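Local coordinates for protein enoyl-CoA hydratase/isomerase (Shewanella pealeana, PDB 4KPK) that probably acts as an enoyl-CoA hydratase or isomerase of the crotonase-like family, at residues A[138-143]-A[158-163]; A[93-98]-A[142-147]; A[38-43]-A[54-59]; A[165-170]-A[202-207]; A[126-131]-A[182-187]. All coordinates share one frame; numbering follows the deposited sequence.

Contact 1: A[138-143]-A[158-163]; sequences ITLVQG and IAIANE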
# COMPACT_ATOMS: atom_id res chain seq x y z
N ILE A 138 2.11 -17.95 12.01
CA ILE A 138 2.37 -18.51 10.66
C ILE A 138 1.12 -19.28 10.33
O ILE A 138 0.74 -20.15 11.09
CB ILE A 138 3.57 -19.51 10.67
CG1 ILE A 138 4.80 -18.78 11.22
CG2 ILE A 138 3.91 -20.04 9.24
CD1 ILE A 138 5.97 -19.61 11.50
N THR A 139 0.47 -18.94 9.21
CA THR A 139 -0.63 -19.74 8.65
C THR A 139 -0.21 -20.54 7.36
O THR A 139 0.35 -19.99 6.42
CB THR A 139 -1.86 -18.84 8.43
OG1 THR A 139 -2.23 -18.30 9.71
CG2 THR A 139 -3.08 -19.59 7.86
N LEU A 140 -0.52 -21.85 7.35
CA LEU A 140 -0.24 -22.79 6.26
C LEU A 140 -1.54 -23.22 5.55
O LEU A 140 -2.37 -23.88 6.12
CB LEU A 140 0.43 -24.03 6.81
CG LEU A 140 1.65 -23.91 7.73
CD1 LEU A 140 2.20 -25.30 8.09
CD2 LEU A 140 2.69 -23.05 7.03
N VAL A 141 -1.72 -22.81 4.31
CA VAL A 141 -3.01 -22.90 3.66
C VAL A 141 -2.96 -23.88 2.46
O VAL A 141 -2.22 -23.62 1.55
CB VAL A 141 -3.47 -21.53 3.11
CG1 VAL A 141 -4.82 -21.65 2.43
CG2 VAL A 141 -3.51 -20.46 4.20
N GLN A 142 -3.66 -25.01 2.55
CA GLN A 142 -3.81 -25.99 1.46
C GLN A 142 -5.21 -25.82 0.85
O GLN A 142 -6.18 -25.44 1.57
CB GLN A 142 -3.58 -27.45 1.98
CG GLN A 142 -4.75 -28.18 2.64
CD GLN A 142 -5.16 -27.65 4.06
OE1 GLN A 142 -4.74 -26.59 4.50
NE2 GLN A 142 -6.01 -28.40 4.73
N GLY A 143 -5.31 -26.03 -0.47
CA GLY A 143 -6.56 -25.79 -1.22
C GLY A 143 -7.45 -24.58 -0.88
O GLY A 143 -7.00 -23.44 -0.71
N ILE A 158 2.79 -14.38 8.80
CA ILE A 158 3.37 -15.16 7.68
C ILE A 158 2.32 -16.16 7.24
O ILE A 158 1.72 -16.81 8.08
CB ILE A 158 4.67 -15.89 8.01
CG1 ILE A 158 5.84 -14.89 8.17
CG2 ILE A 158 5.10 -16.80 6.87
CD1 ILE A 158 6.46 -14.94 9.51
N ALA A 159 2.10 -16.23 5.92
CA ALA A 159 1.21 -17.17 5.28
C ALA A 159 1.88 -17.86 4.05
O ALA A 159 2.52 -17.20 3.15
CB ALA A 159 -0.06 -16.47 4.85
N ILE A 160 1.74 -19.17 4.03
CA ILE A 160 2.29 -20.03 2.96
C ILE A 160 1.15 -20.88 2.48
O ILE A 160 0.37 -21.37 3.30
CB ILE A 160 3.39 -20.93 3.53
CG1 ILE A 160 4.33 -20.06 4.32
CG2 ILE A 160 4.15 -21.67 2.42
CD1 ILE A 160 5.27 -20.82 5.20
N ALA A 161 0.96 -20.94 1.18
CA ALA A 161 -0.10 -21.77 0.60
C ALA A 161 0.50 -22.80 -0.41
O ALA A 161 1.61 -22.59 -0.85
CB ALA A 161 -1.13 -20.91 -0.08
N ASN A 162 -0.24 -23.89 -0.71
CA ASN A 162 0.16 -24.84 -1.79
C ASN A 162 -0.31 -24.31 -3.12
O ASN A 162 -0.95 -23.26 -3.17
CB ASN A 162 -0.31 -26.28 -1.53
CG ASN A 162 -1.82 -26.47 -1.62
OD1 ASN A 162 -2.60 -25.57 -1.95
ND2 ASN A 162 -2.23 -27.68 -1.31
N GLU A 163 0.03 -25.02 -4.20
CA GLU A 163 -0.19 -24.51 -5.56
C GLU A 163 -1.66 -24.51 -5.97
O GLU A 163 -2.08 -23.68 -6.78
CB GLU A 163 0.66 -25.32 -6.56
CG GLU A 163 2.04 -24.70 -6.81
CD GLU A 163 3.04 -25.70 -7.37
OE1 GLU A 163 2.77 -26.28 -8.44
OE2 GLU A 163 4.11 -25.89 -6.75
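Strands 138-141 and 158-161 run parallel, with axes 4.6 Å apart and directions only 14° from each other. Bonds pass between them in both senses. Thr139 N donates to Ile158 O at 2.7 Å, and Thr139 O accepts from Ile160 N at 2.9 Å. Val141 N to Ile160 O and Asn162 N to Val141 O carry the ladder to the strand ends. Ile138, Leu140, Ile158 and Ile160 share one face of the sheet. Leu140 lies beside Ile160, pointing the same way, and its CD2 meets Ile160 CD1 at 3.9 Å. Ile138 and Ile158 are paired alike, with their CG2 methyls facing each other. Helix 222-235 covers this greasy face. The other face carries Thr139, Val141, Ala159 and Ala161. Val141 CB and Ala161 CB stand 4.0 Å apart, and Ile153 of helix 148-155 packs against this side. Past the strands, Asn162 folds its amide back over its own backbone (chi1 69°). Asn162 OD1 thereby accepts from Gly143 N at 3.1 Å. The donor is tilted 30° from the carbonyl plane, so the bond is not ideal. Asn162 ND2 rests on Gln142 CB at 3.6 Å. This side-chain bond extends the pairing into the loops where the regular ladder stops. With helix 148-155 between them, the two strands form a beta-alpha-beta crossover within the main sheet of the crotonase fold.

Contact 2: A[93-98]-A[142-147]; sequences GKNFSA and QGAAFG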
# COMPACT_ATOMS: atom_id res chain seq x y z
N GLY A 93 -7.08 -32.20 6.09
CA GLY A 93 -7.90 -32.49 4.89
C GLY A 93 -7.36 -31.75 3.71
O GLY A 93 -6.29 -31.15 3.79
N LYS A 94 -8.09 -31.78 2.61
CA LYS A 94 -7.64 -31.18 1.35
C LYS A 94 -7.84 -29.66 1.26
O LYS A 94 -7.23 -29.02 0.41
CB LYS A 94 -8.40 -31.82 0.18
CG LYS A 94 -8.40 -33.32 0.19
CD LYS A 94 -7.09 -33.87 -0.32
CE LYS A 94 -7.08 -33.81 -1.84
NZ LYS A 94 -5.68 -33.86 -2.37
N ASN A 95 -8.68 -29.09 2.13
CA ASN A 95 -9.10 -27.72 2.05
C ASN A 95 -8.99 -27.02 3.42
O ASN A 95 -9.42 -27.52 4.44
CB ASN A 95 -10.55 -27.64 1.53
CG ASN A 95 -10.69 -28.13 0.08
OD1 ASN A 95 -11.39 -29.10 -0.17
ND2 ASN A 95 -10.01 -27.49 -0.87
N PHE A 96 -8.48 -25.81 3.39
CA PHE A 96 -8.25 -25.06 4.60
C PHE A 96 -9.62 -24.65 5.29
O PHE A 96 -9.85 -25.03 6.40
CB PHE A 96 -7.33 -23.85 4.27
CG PHE A 96 -6.97 -23.04 5.49
CD1 PHE A 96 -5.86 -23.37 6.25
CD2 PHE A 96 -7.78 -21.94 5.87
CE1 PHE A 96 -5.52 -22.64 7.38
CE2 PHE A 96 -7.46 -21.20 7.01
CZ PHE A 96 -6.31 -21.53 7.76
N SER A 97 -10.51 -23.95 4.59
CA SER A 97 -11.93 -23.82 4.98
C SER A 97 -12.68 -23.56 3.70
O SER A 97 -12.28 -22.69 2.92
CB SER A 97 -12.17 -22.64 5.98
OG SER A 97 -13.59 -22.46 6.26
N ALA A 98 -13.74 -24.30 3.43
CA ALA A 98 -14.66 -23.91 2.36
C ALA A 98 -15.51 -22.68 2.80
O ALA A 98 -16.41 -22.30 2.10
CB ALA A 98 -15.59 -25.05 1.95
N GLN A 142 -3.66 -25.01 2.55
CA GLN A 142 -3.81 -25.99 1.46
C GLN A 142 -5.21 -25.82 0.85
O GLN A 142 -6.18 -25.44 1.57
CB GLN A 142 -3.58 -27.45 1.98
CG GLN A 142 -4.75 -28.18 2.64
CD GLN A 142 -5.16 -27.65 4.06
OE1 GLN A 142 -4.74 -26.59 4.50
NE2 GLN A 142 -6.01 -28.40 4.73
N GLY A 143 -5.31 -26.03 -0.47
CA GLY A 143 -6.56 -25.79 -1.22
C GLY A 143 -7.45 -24.58 -0.88
O GLY A 143 -7.00 -23.44 -0.71
N ALA A 144 -8.75 -24.81 -0.81
CA ALA A 144 -9.72 -23.71 -0.66
C ALA A 144 -9.55 -23.05 0.68
O ALA A 144 -9.35 -23.71 1.68
CB ALA A 144 -11.15 -24.22 -0.81
N ALA A 145 -9.58 -21.72 0.66
CA ALA A 145 -9.59 -20.89 1.88
C ALA A 145 -10.56 -19.78 1.69
O ALA A 145 -10.15 -18.68 1.33
CB ALA A 145 -8.19 -20.34 2.13
N PHE A 146 -11.85 -20.10 1.80
CA PHE A 146 -12.92 -19.18 1.43
C PHE A 146 -13.49 -18.56 2.75
O PHE A 146 -13.24 -19.09 3.83
CB PHE A 146 -14.03 -19.94 0.66
CG PHE A 146 -13.59 -20.52 -0.68
CD1 PHE A 146 -12.65 -19.88 -1.48
CD2 PHE A 146 -14.16 -21.70 -1.15
CE1 PHE A 146 -12.27 -20.43 -2.71
CE2 PHE A 146 -13.79 -22.23 -2.38
CZ PHE A 146 -12.83 -21.60 -3.15
N GLY A 147 -14.23 -17.46 2.63
CA GLY A 147 -14.97 -16.85 3.77
C GLY A 147 -14.02 -16.27 4.82
O GLY A 147 -13.01 -15.65 4.48
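Two loops that follow neighbouring parallel strands of the crotonase fold meet here, joined by a single bridge between Ser97 and Ala145. Phe146 N donates to Ser97 O at 2.9 Å, nearly straight at 171°. Ser97 N in turn donates to Ala144 O at 3.1 Å. Phe96 N lies between Gln142 O and Ala144 O and makes a weak bond to each. Gln142 adds a side-chain link. Its NE2 reaches Gly93 O at 2.9 Å, meeting that oxygen from above the carbonyl plane, while its CG lies 3.4 Å from Lys94 O. Its OE1 sits at the edge of the Phe96 ring, with the ring and amide planes almost perpendicular. With an alanine in place of Gln142, Gly93 O would probably lose this donor and a gap would open beside the Phe96 ring. Elsewhere on that ring, Phe96 CD2 touches Ala145 CB at 4.1 Å. Gly143 has no side chain, and a CB there would run into Lys94 O; its absence lets the loops come close. Ser97 OG is hydrogen-bonded to Asn61 O. In relatives of this family, backbone amides of these two loops form the oxyanion hole for the thioester carbonyl, and the arrangement is consistent with such a site.

Contact 3: A[38-43]-A[54-59]; sequences LHYLSC and LDRSDK. With EDO (1,2-ethanediol), chain B.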
# COMPACT_ATOMS: atom_id res chain seq x y z
N LEU A 38 -12.18 -29.70 22.62
CA LEU A 38 -12.61 -29.02 21.37
C LEU A 38 -13.19 -29.97 20.32
O LEU A 38 -12.60 -31.02 20.05
CB LEU A 38 -11.42 -28.28 20.71
CG LEU A 38 -10.78 -27.26 21.65
CD1 LEU A 38 -9.47 -26.65 21.14
CD2 LEU A 38 -11.82 -26.19 21.97
N HIS A 39 -14.29 -29.55 19.69
CA HIS A 39 -15.05 -30.36 18.75
C HIS A 39 -14.43 -30.30 17.36
O HIS A 39 -14.40 -31.29 16.67
CB HIS A 39 -16.53 -29.87 18.66
CG HIS A 39 -17.26 -29.81 19.98
ND1 HIS A 39 -17.81 -30.93 20.58
CD2 HIS A 39 -17.53 -28.77 20.82
CE1 HIS A 39 -18.38 -30.58 21.72
NE2 HIS A 39 -18.21 -29.28 21.90
N TYR A 40 -14.00 -29.09 16.98
CA TYR A 40 -13.60 -28.73 15.64
C TYR A 40 -12.15 -28.44 15.44
O TYR A 40 -11.65 -28.41 14.27
CB TYR A 40 -14.34 -27.49 15.20
CG TYR A 40 -15.83 -27.63 15.05
CD1 TYR A 40 -16.49 -28.86 15.05
CD2 TYR A 40 -16.57 -26.51 14.83
CE1 TYR A 40 -17.86 -28.94 14.86
CE2 TYR A 40 -17.92 -26.59 14.63
CZ TYR A 40 -18.56 -27.78 14.65
OH TYR A 40 -19.91 -27.75 14.45
N LEU A 41 -11.44 -28.26 16.54
CA LEU A 41 -10.01 -27.95 16.48
C LEU A 41 -9.20 -29.03 17.20
O LEU A 41 -9.72 -29.70 18.07
CB LEU A 41 -9.75 -26.60 17.17
CG LEU A 41 -10.44 -25.37 16.59
CD1 LEU A 41 -10.23 -24.13 17.48
CD2 LEU A 41 -9.92 -25.16 15.18
N SER A 42 -7.91 -29.14 16.82
CA SER A 42 -6.86 -29.72 17.65
C SER A 42 -5.94 -28.64 18.09
O SER A 42 -5.79 -27.60 17.41
CB SER A 42 -5.93 -30.70 16.88
OG SER A 42 -6.65 -31.76 16.31
N CYS A 43 -5.20 -28.92 19.14
CA CYS A 43 -4.17 -28.01 19.53
C CYS A 43 -3.09 -28.77 20.22
O CYS A 43 -3.38 -29.69 20.97
CB CYS A 43 -4.77 -26.87 20.40
SG CYS A 43 -5.66 -27.39 21.85
N LEU A 54 -7.40 -26.80 12.22
CA LEU A 54 -8.78 -26.95 11.78
C LEU A 54 -8.91 -28.39 11.42
O LEU A 54 -8.15 -28.99 10.52
CB LEU A 54 -9.15 -26.02 10.61
CG LEU A 54 -9.30 -24.53 10.95
CD1 LEU A 54 -8.05 -24.01 11.61
CD2 LEU A 54 -9.63 -23.67 9.73
N ASP A 55 -9.81 -28.98 12.20
CA ASP A 55 -9.96 -30.45 12.31
C ASP A 55 -11.41 -30.85 12.14
O ASP A 55 -11.92 -31.71 12.82
CB ASP A 55 -9.40 -30.97 13.67
CG ASP A 55 -9.25 -32.50 13.69
OD1 ASP A 55 -8.85 -33.09 12.63
OD2 ASP A 55 -9.55 -33.11 14.74
N ARG A 56 -12.06 -30.24 11.18
CA ARG A 56 -13.40 -30.62 10.83
C ARG A 56 -13.45 -30.97 9.35
O ARG A 56 -14.34 -30.52 8.63
CB ARG A 56 -14.32 -29.43 11.14
CG ARG A 56 -15.76 -29.77 11.26
CD ARG A 56 -16.56 -28.48 11.30
NE ARG A 56 -17.95 -28.83 11.26
CZ ARG A 56 -18.93 -28.03 10.86
NH1 ARG A 56 -18.74 -26.77 10.41
NH2 ARG A 56 -20.16 -28.53 10.86
N SER A 57 -12.50 -31.77 8.86
CA SER A 57 -12.43 -32.01 7.42
C SER A 57 -13.74 -32.55 6.84
O SER A 57 -14.11 -32.20 5.70
CB SER A 57 -11.24 -32.89 6.97
OG SER A 57 -11.27 -34.21 7.53
N ASP A 58 -14.47 -33.34 7.60
CA ASP A 58 -15.68 -34.00 7.07
C ASP A 58 -16.66 -32.96 6.54
O ASP A 58 -17.34 -33.23 5.51
CB ASP A 58 -16.38 -34.92 8.11
CG ASP A 58 -15.51 -36.13 8.52
OD1 ASP A 58 -14.42 -36.32 7.96
OD2 ASP A 58 -15.94 -36.88 9.43
N LYS A 59 -16.66 -31.75 7.17
CA LYS A 59 -17.48 -30.57 6.73
C LYS A 59 -16.67 -29.40 6.15
O LYS A 59 -17.06 -28.20 6.27
CB LYS A 59 -18.33 -30.04 7.88
CG LYS A 59 -19.00 -31.11 8.72
CD LYS A 59 -19.84 -32.08 7.91
CE LYS A 59 -20.49 -33.10 8.82
NZ LYS A 59 -21.69 -33.71 8.19
C1 EDO B . -10.33 -32.49 18.42
O1 EDO B . -10.49 -31.44 19.38
C2 EDO B . -8.83 -32.54 18.20
O2 EDO B . -8.37 -33.88 18.14
O HOH W 1 -14.14 -32.34 14.44
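Asp55 N donates to Tyr40 O at 2.8 Å, the one direct hydrogen bond between these segments. A water next to it donates to both His39 O and Asp55 O, at 2.8 Å from the latter. The main side-chain contact is Arg56 laid along Tyr40. Arg56 sends CG anti to its amide nitrogen (chi1 -161°) and stays extended as far as NE. This brings Arg56 CD over the middle of the Tyr40 ring, 3.7 Å from its centroid, as a CH-pi contact. Arg56 NE follows over the same face, 3.6 Å from Tyr40 CZ. The guanidinium lies flat, its plane 15° from the ring, but is slid toward the hydroxyl, so the cation-pi contact is off-centre. Lys59 CB covers the opposite face of the guanidinium. Arg56 NH1 bonds to Ala62 O, Arg56 NH2 forms a salt bridge with Asp101, and Tyr40 OH bonds to Asp64, which probably fixes the rotation of both flat groups. Leu41 and Leu54 form an antiparallel non-hydrogen-bonded pair, with Leu41 CD2 and Leu54 CD1 4.2 Å apart. Asp55 OD2 lies 3.6 Å from Ser42 OG, while OD1 is taken by Asn92. A 1,2-ethanediol beside Ser42 is doubtfully placed. The contact closes the open end of the hairpin of strands 41-46 and 49-54, with helix 65-80 against Tyr40, Leu41 and Leu54 and helix 30-37 beside Ser42.

Contact 4: A[165-170]-A[202-207]; sequences ASFCLS and ERFDAQ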
# COMPACT_ATOMS: atom_id res chain seq x y z
N ALA A 165 -4.06 -23.73 -3.91
CA ALA A 165 -4.84 -22.80 -3.03
C ALA A 165 -5.77 -21.87 -3.77
O ALA A 165 -5.47 -21.35 -4.83
CB ALA A 165 -3.94 -21.99 -2.14
N SER A 166 -6.93 -21.67 -3.20
CA SER A 166 -8.01 -21.03 -3.89
C SER A 166 -8.58 -19.94 -3.00
O SER A 166 -8.72 -20.17 -1.78
CB SER A 166 -9.10 -22.08 -4.11
OG SER A 166 -9.53 -22.05 -5.42
N PHE A 167 -8.91 -18.78 -3.58
CA PHE A 167 -9.45 -17.64 -2.79
C PHE A 167 -10.59 -16.97 -3.54
O PHE A 167 -10.63 -16.97 -4.77
CB PHE A 167 -8.36 -16.61 -2.47
CG PHE A 167 -7.13 -17.23 -1.92
CD1 PHE A 167 -6.98 -17.41 -0.56
CD2 PHE A 167 -6.15 -17.70 -2.79
CE1 PHE A 167 -5.84 -18.05 -0.08
CE2 PHE A 167 -5.03 -18.30 -2.33
CZ PHE A 167 -4.87 -18.51 -0.97
N CYS A 168 -11.47 -16.34 -2.77
CA CYS A 168 -12.73 -15.84 -3.30
C CYS A 168 -13.33 -14.96 -2.21
O CYS A 168 -13.50 -15.41 -1.07
CB CYS A 168 -13.67 -17.04 -3.57
SG CYS A 168 -15.08 -16.73 -4.62
N LEU A 169 -13.68 -13.72 -2.55
CA LEU A 169 -14.55 -12.89 -1.66
C LEU A 169 -15.99 -12.83 -2.21
O LEU A 169 -16.35 -11.93 -2.99
CB LEU A 169 -13.98 -11.48 -1.57
CG LEU A 169 -12.62 -11.39 -0.89
CD1 LEU A 169 -11.60 -10.60 -1.72
CD2 LEU A 169 -12.83 -10.83 0.54
N SER A 170 -16.81 -13.79 -1.77
CA SER A 170 -18.10 -14.16 -2.40
C SER A 170 -19.35 -13.43 -1.90
O SER A 170 -20.44 -13.65 -2.45
CB SER A 170 -18.40 -15.65 -2.09
OG SER A 170 -17.31 -16.46 -2.38
N GLU A 202 -14.76 -12.77 -7.90
CA GLU A 202 -14.07 -13.79 -8.66
C GLU A 202 -13.13 -14.60 -7.80
O GLU A 202 -12.62 -14.15 -6.75
CB GLU A 202 -13.35 -13.18 -9.86
CG GLU A 202 -12.19 -12.29 -9.50
CD GLU A 202 -11.83 -11.35 -10.64
OE1 GLU A 202 -11.17 -11.82 -11.63
OE2 GLU A 202 -12.20 -10.16 -10.52
N ARG A 203 -12.89 -15.83 -8.27
CA ARG A 203 -11.93 -16.72 -7.67
C ARG A 203 -10.57 -16.23 -8.08
O ARG A 203 -10.44 -15.67 -9.15
CB ARG A 203 -12.15 -18.16 -8.18
CG ARG A 203 -12.14 -19.18 -7.04
CD ARG A 203 -12.50 -20.58 -7.56
NE ARG A 203 -13.90 -20.61 -7.96
CZ ARG A 203 -14.89 -21.07 -7.21
NH1 ARG A 203 -14.67 -21.58 -6.01
NH2 ARG A 203 -16.14 -21.02 -7.67
N PHE A 204 -9.57 -16.41 -7.22
CA PHE A 204 -8.18 -16.17 -7.60
C PHE A 204 -7.27 -17.25 -7.04
O PHE A 204 -7.68 -17.99 -6.15
CB PHE A 204 -7.71 -14.74 -7.33
CG PHE A 204 -7.72 -14.32 -5.88
CD1 PHE A 204 -8.80 -13.65 -5.35
CD2 PHE A 204 -6.58 -14.44 -5.12
CE1 PHE A 204 -8.79 -13.18 -4.04
CE2 PHE A 204 -6.55 -14.01 -3.80
CZ PHE A 204 -7.66 -13.37 -3.25
N ASP A 205 -6.11 -17.41 -7.68
CA ASP A 205 -5.25 -18.54 -7.42
C ASP A 205 -4.04 -18.18 -6.57
O ASP A 205 -3.92 -17.06 -6.10
CB ASP A 205 -4.85 -19.32 -8.74
CG ASP A 205 -3.90 -18.56 -9.67
OD1 ASP A 205 -3.23 -17.59 -9.27
OD2 ASP A 205 -3.82 -18.97 -10.84
N ALA A 206 -3.19 -19.16 -6.33
CA ALA A 206 -2.09 -19.05 -5.43
C ALA A 206 -1.13 -17.99 -5.92
O ALA A 206 -0.60 -17.21 -5.13
CB ALA A 206 -1.36 -20.41 -5.38
N GLN A 207 -0.87 -17.98 -7.22
CA GLN A 207 0.15 -17.10 -7.75
C GLN A 207 -0.32 -15.65 -7.59
O GLN A 207 0.45 -14.78 -7.27
CB GLN A 207 0.38 -17.42 -9.22
CG GLN A 207 1.32 -16.47 -9.90
CD GLN A 207 2.67 -16.38 -9.22
OE1 GLN A 207 3.23 -17.40 -8.78
NE2 GLN A 207 3.22 -15.15 -9.12
O HOH W 2 -4.12 -22.03 -7.11
O HOH W 3 -12.99 -12.37 -4.85
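Phe204 N donates to Phe167 O at 2.7 Å, and Phe167 N returns a bond to Phe204 O at 3.0 Å. This antiparallel hydrogen-bonded pair is the centre of a short two-stranded ribbon, 167-168 with 203-204, set apart from the main sheet of the crotonase fold. Arg203 CA adds a C-H contact to Phe167 O, and Arg203 CG lies close to the same oxygen. Waters continue the pairing at both ends of the ribbon. One accepts from Leu169 N at 2.8 Å and donates to Glu202 O. The other receives Ala206 N and donates to Ala165 O at 2.7 Å. Asp205 then N-caps helix 206-212, its OD1 taking Lys208 N. The packing is mainly aromatic. The two phenylalanine rings are near parallel, at 23°, but slid so far apart that they barely overlap, with centroids separated by 5.4 Å. Leu150 of helix 148-155 packs against Phe167, and Tyr197 of helix 191-200 meets the Phe204 ring. Leu169 CD1 comes to the edge of the Phe204 ring, and Ala165 CB faces Ala206 CB. Phe204 CG stands between its own N and carbonyl carbon (chi1 63°), which swings the ring over the neighbouring strand. Phe167 CB therefore presses on the face of that ring, toward its rim, 3.4 Å from both Phe204 CE2 and Phe204 CZ.

Contact 5: A[126-131]-A[182-187]; sequences LMSMLD and SPYVTR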
# COMPACT_ATOMS: atom_id res chain seq x y z
N LEU A 126 -12.60 -12.52 17.30
CA LEU A 126 -11.63 -13.52 16.72
C LEU A 126 -10.51 -12.88 15.85
O LEU A 126 -9.35 -13.02 16.14
CB LEU A 126 -12.37 -14.60 15.93
CG LEU A 126 -11.46 -15.64 15.21
CD1 LEU A 126 -10.43 -16.19 16.18
CD2 LEU A 126 -12.24 -16.73 14.54
N MSE A 127 -10.84 -12.13 14.82
CA MSE A 127 -9.83 -11.52 13.97
C MSE A 127 -8.93 -10.56 14.71
O MSE A 127 -7.71 -10.52 14.52
CB MSE A 127 -10.52 -10.75 12.89
CG MSE A 127 -11.32 -11.53 11.86
SE MSE A 127 -10.35 -13.01 10.94
CE MSE A 127 -11.92 -14.19 10.71
N SER A 128 -9.53 -9.71 15.55
CA SER A 128 -8.74 -8.76 16.31
C SER A 128 -7.70 -9.42 17.22
O SER A 128 -6.52 -9.04 17.19
CB SER A 128 -9.66 -7.84 17.14
OG SER A 128 -8.88 -6.80 17.68
N MSE A 129 -8.12 -10.40 18.01
CA MSE A 129 -7.21 -11.12 18.87
C MSE A 129 -6.12 -11.83 18.09
O MSE A 129 -4.98 -11.92 18.57
CB MSE A 129 -7.84 -12.26 19.66
CG MSE A 129 -8.88 -11.78 20.68
SE MSE A 129 -9.56 -13.31 21.75
CE MSE A 129 -8.10 -14.59 21.47
N LEU A 130 -6.43 -12.39 16.94
CA LEU A 130 -5.36 -12.97 16.12
C LEU A 130 -4.41 -11.93 15.60
O LEU A 130 -3.20 -12.04 15.74
CB LEU A 130 -5.96 -13.73 14.93
CG LEU A 130 -4.93 -14.38 13.98
CD1 LEU A 130 -3.99 -15.33 14.71
CD2 LEU A 130 -5.64 -15.07 12.83
N ASP A 131 -4.96 -10.90 15.01
CA ASP A 131 -4.14 -9.85 14.44
C ASP A 131 -3.17 -9.22 15.50
O ASP A 131 -2.01 -8.86 15.17
CB ASP A 131 -5.06 -8.82 13.82
CG ASP A 131 -4.31 -7.77 13.09
OD1 ASP A 131 -3.39 -8.21 12.39
OD2 ASP A 131 -4.59 -6.54 13.22
N SER A 182 -12.71 -7.23 6.30
CA SER A 182 -12.26 -6.25 5.30
C SER A 182 -11.12 -5.38 5.74
O SER A 182 -10.39 -4.92 4.90
CB SER A 182 -13.42 -5.40 4.76
OG SER A 182 -14.15 -4.71 5.78
N PRO A 183 -10.99 -5.11 7.06
CA PRO A 183 -9.90 -4.22 7.43
C PRO A 183 -8.57 -4.89 7.25
O PRO A 183 -7.60 -4.28 6.84
CB PRO A 183 -10.21 -3.87 8.96
CG PRO A 183 -11.65 -4.17 9.17
CD PRO A 183 -12.04 -5.20 8.11
N TYR A 184 -8.52 -6.16 7.59
CA TYR A 184 -7.32 -6.95 7.54
C TYR A 184 -7.03 -7.32 6.11
O TYR A 184 -5.90 -7.35 5.67
CB TYR A 184 -7.53 -8.19 8.43
CG TYR A 184 -8.00 -7.77 9.80
CD1 TYR A 184 -7.10 -7.29 10.75
CD2 TYR A 184 -9.33 -7.83 10.15
CE1 TYR A 184 -7.55 -6.87 12.03
CE2 TYR A 184 -9.78 -7.37 11.40
CZ TYR A 184 -8.90 -6.92 12.35
OH TYR A 184 -9.35 -6.48 13.62
N VAL A 185 -8.07 -7.59 5.36
CA VAL A 185 -7.85 -8.07 4.00
C VAL A 185 -7.34 -6.92 3.16
O VAL A 185 -6.44 -7.11 2.36
CB VAL A 185 -9.10 -8.71 3.42
CG1 VAL A 185 -9.03 -8.83 1.90
CG2 VAL A 185 -9.33 -10.05 4.09
N THR A 186 -7.90 -5.73 3.42
CA THR A 186 -7.52 -4.51 2.74
C THR A 186 -6.09 -4.08 3.07
O THR A 186 -5.30 -3.64 2.19
CB THR A 186 -8.55 -3.38 3.03
OG1 THR A 186 -9.82 -3.86 2.64
CG2 THR A 186 -8.29 -2.16 2.21
N ARG A 187 -5.74 -4.23 4.32
CA ARG A 187 -4.37 -3.96 4.70
C ARG A 187 -3.41 -4.87 3.90
O ARG A 187 -2.34 -4.44 3.48
CB ARG A 187 -4.17 -4.23 6.19
CG ARG A 187 -2.90 -3.66 6.74
CD ARG A 187 -2.69 -4.05 8.18
NE ARG A 187 -3.05 -5.42 8.38
CZ ARG A 187 -3.30 -5.99 9.55
NH1 ARG A 187 -3.26 -5.29 10.66
NH2 ARG A 187 -3.59 -7.30 9.60
O HOH W 4 -8.17 -5.27 15.46
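Asp131 and Arg187 make the close part of this contact, while the Ser128 end is joined to Tyr184 OH through a water. Arg187 grips the carboxylate end-on. Arg187 NH2 donates to Asp131 OD1 at 2.9 Å and Arg187 NH1 to Asp131 OD2 at 3.1 Å. OD2 is met on its syn side, whereas OD1 is met from above the carboxylate plane, and the two flat groups are turned 47° from each other. Asp131 OD2 also lies in the plane of the Tyr184 ring, at its edge, 3.2 Å from Tyr184 CE1. Helices 113-132 and 182-189 of the crotonase core stay well apart, with segment axes 11.1 Å from each other at 43°, so long side chains bridge them. Arg195 of the second subunit also pairs with Asp131, which places the bridge at a subunit interface; Glu252 of the same chain is a second partner of Arg187. Replacing Asp131 by an alanine would probably take away the carboxylate shared by Arg187 and Arg195 of the second subunit, leaving two like charges close together with less to offset them. Contacts are sparser toward the water. Selenomethionine Met127 offers CB to Tyr184 CE2 at 3.8 Å. Beyond it, one water hydrogen-bonds to Ser128 OG at 2.8 Å and also to Tyr184 OH.

In the fold
Contacts 1 and 3 lie on one mixed sheet, about 18 Å apart between centres: contact 3 at the outer hairpin, contact 1 on inner parallel strands. Contact 2 joins the loops beyond strands 86-91 and 137-141. It shares Gln142 and Gly143 with contact 1, about 10 Å away between centres, and touches contact 3 through Phe96 and Leu54. Contact 4 lies beside contact 2, where Ser166 pairs with the backbone of Gly143 and Ala145. Contacts 1, 2 and 4 thus form a continuous block around the probable oxyanion-hole loops. Along the chain contact 3 closes first. Contact 5 encloses contact 1 and, with it, touches the second subunit, linking the core to the assembly.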